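Local coordinates for protein prolyl-tRNA synthetase (Naegleria fowleri, PDB 6UYH) that probably charges tRNA(Pro) with proline in an ATP-dependent reaction, and here holds the inhibitor halofuginone together with the ATP analogue AMPPNP, at residues P126-W131 / L138-N143; F250-E255 / Q262-N267; P424-A429 / N434-P439. All blocks are in the same frame, centred on the assembly; numbering follows the deposited sequence.

Contact 1 of 3, residues P126-W131 / L138-N143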
# COMPACT_ATOMS: atom_id res chain seq x y z
N PRO A 126 -1.48 -19.42 12.00
CA PRO A 126 -0.52 -19.89 13.01
C PRO A 126 -0.12 -18.80 13.99
O PRO A 126 0.05 -19.08 15.18
CB PRO A 126 0.66 -20.40 12.17
CG PRO A 126 0.01 -20.85 10.89
CD PRO A 126 -1.04 -19.79 10.64
N SER A 127 0.00 -17.55 13.53
CA SER A 127 0.27 -16.44 14.44
C SER A 127 -0.92 -16.17 15.35
O SER A 127 -0.75 -15.85 16.53
CB SER A 127 0.60 -15.18 13.64
OG SER A 127 1.83 -15.34 12.97
N TYR A 128 -2.14 -16.27 14.81
CA TYR A 128 -3.32 -16.08 15.64
C TYR A 128 -3.35 -17.08 16.78
O TYR A 128 -3.74 -16.74 17.91
CB TYR A 128 -4.59 -16.21 14.78
CG TYR A 128 -4.99 -14.95 14.02
CD1 TYR A 128 -4.06 -14.17 13.37
CD2 TYR A 128 -6.33 -14.57 13.95
CE1 TYR A 128 -4.43 -13.03 12.68
CE2 TYR A 128 -6.71 -13.42 13.27
CZ TYR A 128 -5.76 -12.66 12.63
OH TYR A 128 -6.12 -11.52 11.95
N ALA A 129 -2.95 -18.33 16.51
CA ALA A 129 -2.93 -19.34 17.57
C ALA A 129 -1.92 -18.98 18.64
O ALA A 129 -2.12 -19.30 19.82
CB ALA A 129 -2.62 -20.71 16.97
N LYS A 130 -0.83 -18.31 18.25
CA LYS A 130 0.18 -17.88 19.21
C LYS A 130 -0.30 -16.68 20.02
O LYS A 130 -0.10 -16.63 21.24
CB LYS A 130 1.47 -17.53 18.48
CG LYS A 130 2.54 -16.92 19.38
CD LYS A 130 3.58 -16.16 18.58
CE LYS A 130 4.51 -15.40 19.51
NZ LYS A 130 5.42 -14.50 18.77
N TRP A 131 -0.92 -15.71 19.35
CA TRP A 131 -1.26 -14.44 19.98
C TRP A 131 -2.48 -14.52 20.88
O TRP A 131 -2.60 -13.73 21.83
CB TRP A 131 -1.50 -13.37 18.91
CG TRP A 131 -0.28 -13.04 18.12
CD1 TRP A 131 1.01 -13.18 18.52
CD2 TRP A 131 -0.24 -12.50 16.79
NE1 TRP A 131 1.86 -12.77 17.52
CE2 TRP A 131 1.12 -12.35 16.45
CE3 TRP A 131 -1.21 -12.15 15.86
CZ2 TRP A 131 1.53 -11.84 15.22
CZ3 TRP A 131 -0.81 -11.63 14.63
CH2 TRP A 131 0.55 -11.50 14.32
N LEU A 138 -9.08 -11.11 22.93
CA LEU A 138 -10.13 -11.04 21.93
C LEU A 138 -11.02 -9.83 22.16
O LEU A 138 -11.23 -9.43 23.31
CB LEU A 138 -10.98 -12.32 21.95
CG LEU A 138 -10.20 -13.59 21.61
CD1 LEU A 138 -11.04 -14.82 21.93
CD2 LEU A 138 -9.79 -13.59 20.14
N PRO A 139 -11.56 -9.22 21.10
CA PRO A 139 -11.37 -9.65 19.71
C PRO A 139 -10.02 -9.22 19.14
O PRO A 139 -9.44 -8.24 19.61
CB PRO A 139 -12.51 -8.95 18.97
CG PRO A 139 -12.79 -7.73 19.79
CD PRO A 139 -12.54 -8.13 21.22
N LEU A 140 -9.53 -10.01 18.20
CA LEU A 140 -8.35 -9.68 17.40
C LEU A 140 -8.82 -9.42 15.98
O LEU A 140 -9.43 -10.29 15.36
CB LEU A 140 -7.32 -10.81 17.41
CG LEU A 140 -6.11 -10.64 16.49
CD1 LEU A 140 -5.29 -9.41 16.87
CD2 LEU A 140 -5.23 -11.89 16.48
N LYS A 141 -8.55 -8.22 15.47
CA LYS A 141 -9.11 -7.78 14.19
C LYS A 141 -8.00 -7.12 13.39
O LYS A 141 -7.59 -6.00 13.72
CB LYS A 141 -10.28 -6.83 14.41
CG LYS A 141 -11.30 -7.41 15.40
CD LYS A 141 -12.69 -6.86 15.23
CE LYS A 141 -12.87 -5.60 16.00
NZ LYS A 141 -14.32 -5.28 16.17
N LEU A 142 -7.52 -7.79 12.36
CA LEU A 142 -6.40 -7.30 11.56
C LEU A 142 -6.81 -7.22 10.10
O LEU A 142 -7.67 -7.96 9.63
CB LEU A 142 -5.19 -8.21 11.71
CG LEU A 142 -4.70 -8.44 13.15
CD1 LEU A 142 -3.50 -9.39 13.18
CD2 LEU A 142 -4.36 -7.12 13.87
N ASN A 143 -6.16 -6.31 9.37
CA ASN A 143 -6.44 -6.07 7.97
C ASN A 143 -5.12 -5.83 7.25
O ASN A 143 -4.17 -5.32 7.84
CB ASN A 143 -7.38 -4.85 7.80
CG ASN A 143 -7.58 -4.47 6.36
OD1 ASN A 143 -8.29 -5.16 5.63
ND2 ASN A 143 -6.96 -3.36 5.94
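Leu140 sets one methyl squarely on the phenol ring of Tyr128: CD2 of Leu140 lies 3.7 Å from the centroid of the Tyr128 ring and only 5° off the ring normal, a CH-pi contact over the middle of the face. CB of Leu140 points toward the helix, and with CG anti to the backbone N (chi1 173°) the CD2 branch is placed over the ring. The same CD2 also meets Trp131, but at the edge of the indole, where CE3 of Trp131 is 4.1 Å from CD2 of Leu140. One methyl is therefore shared between the face of one ring and the rim of the other.

The helix segment and strand 140-143 run at 148° to each other with axes 11.2 Å apart, a spacing bridged by two aromatics from the helix and two leucines from the strand. Both elements belong to the class II synthetase core, where strand 140-149 pairs with strand 164-174.

Leu142 lies alongside Tyr128, the two side chains running in opposing senses, with CB of Leu142 3.4 Å from OH of Tyr128. CD1 of Leu142 stands obliquely to both rings, 3.8 Å from CZ3 of Trp131 and 3.8 Å from CE1 of Tyr128. The hydroxyl of Tyr128 is hydrogen-bonded to the backbone O of His171 on the neighbouring strand. NE1 of Trp131 is hydrogen-bonded to OD2 of Asp37 of the second subunit, whose Arg48 makes a cation-pi contact with the indole.

Contact 2 of 3, residues F250-E255 / Q262-N267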
# COMPACT_ATOMS: atom_id res chain seq x y z
N PHE A 250 -6.21 -24.73 13.23
CA PHE A 250 -4.95 -24.12 13.64
C PHE A 250 -4.79 -24.04 15.15
O PHE A 250 -3.84 -23.43 15.63
CB PHE A 250 -4.81 -22.73 13.01
CG PHE A 250 -4.57 -22.77 11.55
CD1 PHE A 250 -5.63 -22.79 10.65
CD2 PHE A 250 -3.28 -22.86 11.05
CE1 PHE A 250 -5.41 -22.86 9.29
CE2 PHE A 250 -3.05 -22.93 9.69
CZ PHE A 250 -4.13 -22.94 8.81
N LYS A 251 -5.69 -24.65 15.92
CA LYS A 251 -5.63 -24.64 17.39
C LYS A 251 -5.61 -23.20 17.92
O LYS A 251 -4.74 -22.81 18.70
CB LYS A 251 -4.42 -25.43 17.90
N ILE A 252 -6.59 -22.41 17.49
CA ILE A 252 -6.75 -21.04 17.98
C ILE A 252 -7.74 -21.14 19.14
O ILE A 252 -8.96 -21.09 18.96
CB ILE A 252 -7.23 -20.08 16.89
CG1 ILE A 252 -6.30 -20.15 15.67
CG2 ILE A 252 -7.27 -18.67 17.44
CD1 ILE A 252 -6.83 -19.38 14.45
N GLN A 253 -7.20 -21.25 20.35
CA GLN A 253 -7.97 -21.52 21.55
C GLN A 253 -7.71 -20.43 22.58
O GLN A 253 -6.67 -19.76 22.56
CB GLN A 253 -7.60 -22.88 22.16
CG GLN A 253 -7.86 -24.07 21.27
CD GLN A 253 -7.22 -25.33 21.80
OE1 GLN A 253 -6.00 -25.38 21.99
NE2 GLN A 253 -8.03 -26.35 22.07
N PHE A 254 -8.65 -20.26 23.49
CA PHE A 254 -8.48 -19.29 24.56
C PHE A 254 -9.10 -19.83 25.83
O PHE A 254 -10.00 -20.68 25.80
CB PHE A 254 -9.09 -17.93 24.19
CG PHE A 254 -10.59 -17.96 24.06
CD1 PHE A 254 -11.39 -17.57 25.12
CD2 PHE A 254 -11.19 -18.36 22.88
CE1 PHE A 254 -12.77 -17.59 25.02
CE2 PHE A 254 -12.57 -18.38 22.77
CZ PHE A 254 -13.36 -18.00 23.84
N GLU A 255 -8.58 -19.36 26.96
CA GLU A 255 -9.22 -19.58 28.25
C GLU A 255 -10.36 -18.58 28.38
O GLU A 255 -10.13 -17.37 28.48
CB GLU A 255 -8.21 -19.43 29.39
N GLN A 262 -11.87 -22.76 24.90
CA GLN A 262 -12.80 -22.73 23.78
C GLN A 262 -12.06 -22.32 22.52
O GLN A 262 -11.03 -21.64 22.58
CB GLN A 262 -13.96 -21.77 24.05
CG GLN A 262 -14.68 -22.02 25.37
CD GLN A 262 -15.72 -20.96 25.68
OE1 GLN A 262 -15.83 -19.95 24.98
NE2 GLN A 262 -16.49 -21.19 26.74
N PHE A 263 -12.60 -22.73 21.38
CA PHE A 263 -12.09 -22.32 20.08
C PHE A 263 -12.66 -20.95 19.72
O PHE A 263 -13.84 -20.69 19.93
CB PHE A 263 -12.46 -23.34 19.01
CG PHE A 263 -11.74 -24.64 19.14
CD1 PHE A 263 -10.41 -24.75 18.80
CD2 PHE A 263 -12.42 -25.78 19.57
CE1 PHE A 263 -9.74 -25.95 18.90
CE2 PHE A 263 -11.76 -26.99 19.68
CZ PHE A 263 -10.43 -27.08 19.35
N ALA A 264 -11.80 -20.09 19.17
CA ALA A 264 -12.26 -18.77 18.74
C ALA A 264 -13.21 -18.89 17.56
O ALA A 264 -13.12 -19.81 16.74
CB ALA A 264 -11.07 -17.88 18.36
N TYR A 265 -14.14 -17.94 17.47
CA TYR A 265 -14.94 -17.74 16.28
C TYR A 265 -14.22 -16.75 15.37
O TYR A 265 -13.67 -15.75 15.85
CB TYR A 265 -16.33 -17.23 16.64
CG TYR A 265 -17.18 -18.29 17.31
CD1 TYR A 265 -18.09 -19.03 16.58
CD2 TYR A 265 -17.03 -18.57 18.66
CE1 TYR A 265 -18.86 -20.02 17.18
CE2 TYR A 265 -17.80 -19.56 19.28
CZ TYR A 265 -18.71 -20.28 18.52
OH TYR A 265 -19.48 -21.26 19.11
N GLN A 266 -14.21 -17.03 14.07
CA GLN A 266 -13.47 -16.20 13.13
C GLN A 266 -14.33 -15.79 11.95
O GLN A 266 -15.27 -16.49 11.56
CB GLN A 266 -12.23 -16.91 12.58
CG GLN A 266 -11.13 -17.10 13.61
CD GLN A 266 -10.03 -17.98 13.07
OE1 GLN A 266 -10.09 -19.20 13.19
NE2 GLN A 266 -9.02 -17.36 12.46
N ASN A 267 -13.96 -14.64 11.38
CA ASN A 267 -14.45 -14.16 10.09
C ASN A 267 -13.26 -13.83 9.21
O ASN A 267 -12.16 -13.57 9.70
CB ASN A 267 -15.29 -12.88 10.22
CG ASN A 267 -16.46 -13.03 11.15
OD1 ASN A 267 -17.04 -14.11 11.31
ND2 ASN A 267 -16.85 -11.92 11.76
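Phe254 and Gln262 satisfy each other's backbone in both directions: N of Phe254 donates to O of Gln262 at 2.9 Å, and N of Gln262 returns a bond to O of Phe254 at 2.9 Å. These reciprocal bonds make it the hydrogen-bonded pair of the antiparallel ladder. The next pair, Gln253 with Phe263, is the non-hydrogen-bonded one, and beyond it N of Ala264 donates to O of Ile252 at 3.0 Å, with 172° at the hydrogen. Together these bonds define a short beta hairpin of strands 253-255 and 261-272 in the class II core.

Two carbonyls take further, weaker contacts from CA-H groups: CA of Gln253 is 3.2 Å from O of Gln262, and CA of Phe263 is 3.5 Å from O of Ile252. Where strand 261-272 breaks, the backbone finds other partners, O of Phe263 accepting from NE2 of Gln244 and O of Ala264 from OG of Ser247.

The side chains meet by van der Waals contact, without a hydrogen bond between them. The amide of Gln253 lies nearly parallel to the Phe263 ring, 23° between planes, with CG of Gln253 3.6 Å from CE1 of Phe263. The amide of Gln262 is turned steeply, 75°, to the Phe254 ring, and OE1 of Gln262 is 3.3 Å from CZ of Phe254. CG2 of Ile252 meets CB of Ala264 at 4.0 Å, while CD1 of Ile252 packs on the amide of Gln266. Directional bonding across the hairpin thus rests on the main chain, while the amides of Gln253, Gln262 and Gln266 meet rings or a methyl group by packing.

Contact 3 of 3, residues P424-A429 / N434-P439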
# COMPACT_ATOMS: atom_id res chain seq x y z
N PRO A 424 -39.51 -22.18 -18.41
CA PRO A 424 -39.60 -21.38 -19.65
C PRO A 424 -39.45 -19.89 -19.40
O PRO A 424 -38.84 -19.19 -20.21
CB PRO A 424 -40.99 -21.74 -20.20
CG PRO A 424 -41.29 -23.08 -19.62
CD PRO A 424 -40.68 -23.07 -18.25
N GLU A 425 -40.00 -19.40 -18.29
CA GLU A 425 -39.80 -18.00 -17.93
C GLU A 425 -38.34 -17.71 -17.60
O GLU A 425 -37.80 -16.68 -18.00
CB GLU A 425 -40.67 -17.63 -16.74
CG GLU A 425 -42.16 -17.58 -17.07
CD GLU A 425 -42.98 -17.43 -15.81
OE1 GLU A 425 -43.19 -18.46 -15.13
OE2 GLU A 425 -43.41 -16.30 -15.50
N PHE A 426 -37.70 -18.62 -16.86
CA PHE A 426 -36.31 -18.45 -16.47
C PHE A 426 -35.40 -18.35 -17.69
O PHE A 426 -34.61 -17.40 -17.81
CB PHE A 426 -35.90 -19.63 -15.58
CG PHE A 426 -34.44 -19.65 -15.19
CD1 PHE A 426 -33.95 -18.79 -14.22
CD2 PHE A 426 -33.58 -20.59 -15.73
CE1 PHE A 426 -32.62 -18.83 -13.85
CE2 PHE A 426 -32.25 -20.64 -15.36
CZ PHE A 426 -31.78 -19.76 -14.41
N ILE A 427 -35.49 -19.31 -18.61
CA ILE A 427 -34.55 -19.31 -19.72
C ILE A 427 -34.80 -18.12 -20.63
O ILE A 427 -33.86 -17.57 -21.21
CB ILE A 427 -34.60 -20.65 -20.47
CG1 ILE A 427 -33.45 -20.73 -21.48
CG2 ILE A 427 -35.95 -20.86 -21.16
CD1 ILE A 427 -32.08 -20.65 -20.85
N LYS A 428 -36.06 -17.70 -20.76
CA LYS A 428 -36.38 -16.54 -21.58
C LYS A 428 -35.75 -15.28 -21.01
O LYS A 428 -35.11 -14.50 -21.74
CB LYS A 428 -37.90 -16.38 -21.67
CG LYS A 428 -38.38 -15.09 -22.34
CD LYS A 428 -39.87 -14.90 -22.12
CE LYS A 428 -40.31 -13.49 -22.46
NZ LYS A 428 -40.55 -13.33 -23.92
N ALA A 429 -35.91 -15.07 -19.71
CA ALA A 429 -35.34 -13.88 -19.07
C ALA A 429 -33.82 -13.91 -19.08
O ALA A 429 -33.17 -12.88 -19.29
CB ALA A 429 -35.88 -13.76 -17.64
N ASN A 434 -31.31 -10.73 -18.29
CA ASN A 434 -31.83 -10.40 -16.98
C ASN A 434 -31.24 -11.31 -15.92
O ASN A 434 -30.74 -12.40 -16.20
CB ASN A 434 -33.36 -10.53 -16.96
CG ASN A 434 -34.04 -9.58 -17.91
OD1 ASN A 434 -34.14 -8.39 -17.63
ND2 ASN A 434 -34.52 -10.10 -19.05
N MET A 435 -31.29 -10.82 -14.68
CA MET A 435 -31.14 -11.68 -13.52
C MET A 435 -32.52 -12.19 -13.13
O MET A 435 -33.53 -11.51 -13.34
CB MET A 435 -30.51 -10.93 -12.35
CG MET A 435 -29.18 -10.31 -12.71
SD MET A 435 -28.35 -9.68 -11.24
CE MET A 435 -29.17 -8.10 -11.05
N CYS A 436 -32.56 -13.39 -12.56
CA CYS A 436 -33.80 -14.12 -12.33
C CYS A 436 -33.93 -14.48 -10.86
O CYS A 436 -33.00 -15.04 -10.27
CB CYS A 436 -33.85 -15.39 -13.17
SG CYS A 436 -33.63 -15.09 -14.93
N LEU A 437 -35.10 -14.21 -10.29
CA LEU A 437 -35.43 -14.67 -8.95
C LEU A 437 -36.22 -15.97 -9.10
O LEU A 437 -37.28 -15.98 -9.74
CB LEU A 437 -36.25 -13.63 -8.19
CG LEU A 437 -35.56 -12.46 -7.51
CD1 LEU A 437 -36.61 -11.41 -7.12
CD2 LEU A 437 -34.77 -12.92 -6.30
N ILE A 438 -35.69 -17.05 -8.54
CA ILE A 438 -36.33 -18.35 -8.72
C ILE A 438 -36.71 -18.94 -7.37
O ILE A 438 -36.05 -18.66 -6.35
CB ILE A 438 -35.42 -19.33 -9.50
CG1 ILE A 438 -34.17 -19.69 -8.69
CG2 ILE A 438 -35.04 -18.75 -10.84
CD1 ILE A 438 -33.46 -20.94 -9.21
N PRO A 439 -37.78 -19.74 -7.31
CA PRO A 439 -38.03 -20.52 -6.09
C PRO A 439 -36.84 -21.44 -5.85
O PRO A 439 -36.29 -22.02 -6.78
CB PRO A 439 -39.30 -21.32 -6.43
CG PRO A 439 -39.70 -20.95 -7.79
CD PRO A 439 -38.64 -20.13 -8.43
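Phe426 projects from helix 423-431 onto Cys436 and Ile438 of strand 435-440, the helix and second strand of a beta-alpha-beta unit that starts with strand 417-419. The two strands run parallel, and the helix segment lies at 163° to strand 435-439 with the axes 8.4 Å apart. This unit lies in the C-terminal region characteristic of this prolyl-tRNA synthetase family.

The principal bump is the phenyl ring, and its CD1 corner enters the notch between alternate strand residues: CD1 of Phe426 is 3.6 Å from CB of Cys436 and 3.6 Å from CG2 of Ile438. With CG of Phe426 opposite the backbone N (chi1 175°), beside the carbonyl carbon, CD1 comes within reach of both strand side chains. Both carbons approach the ring obliquely. The sulfur of Cys436 is likewise oblique, 4.7 Å from the centroid of the Phe426 ring and 50° off its normal, a sulfur-aromatic contact. SG of Cys436 also fits against the small side chain one helical turn on, 3.8 Å from CB of Ala429. Trp423, Phe509 of the adjacent strand 505-512 and Ile450 of helix 444-457 also touch the Phe426 ring; the last two touch Ile438 as well.

At the other end the surfaces close on a carbonyl with several donors. O of Ala429 accepts from both N and ND2 of Asn434, and OG of Ser432 bonds to it as well. N of Asn434 is 3.0 Å from O of Ala429, whereas ND2 of Asn434 lies in the carbonyl plane, on a lone pair of Ala429 O, at 3.1 Å.

How the contacts relate
The three contacts follow one another along the chain, each closing before the next opens. Contacts 1 and 2 are neighbours in the class II core, with centres about 9 Å apart, and they touch directly: CB of Ala129 is 3.3 Å from O of Phe250, and CD1 of Leu138 is 3.7 Å from CD2 of Phe254. Helix 121-131 thus packs against both strand 140-149 and the residues leading into strand 253-255. The side chains of Tyr128 and Gln266 each lie about 10 Å from halofuginone, placing both contacts near the inhibitor pocket. Contact 3 belongs to the C-terminal region, its centre about 44 Å from that of contact 1 and 43 Å from that of contact 2, too distant to touch either.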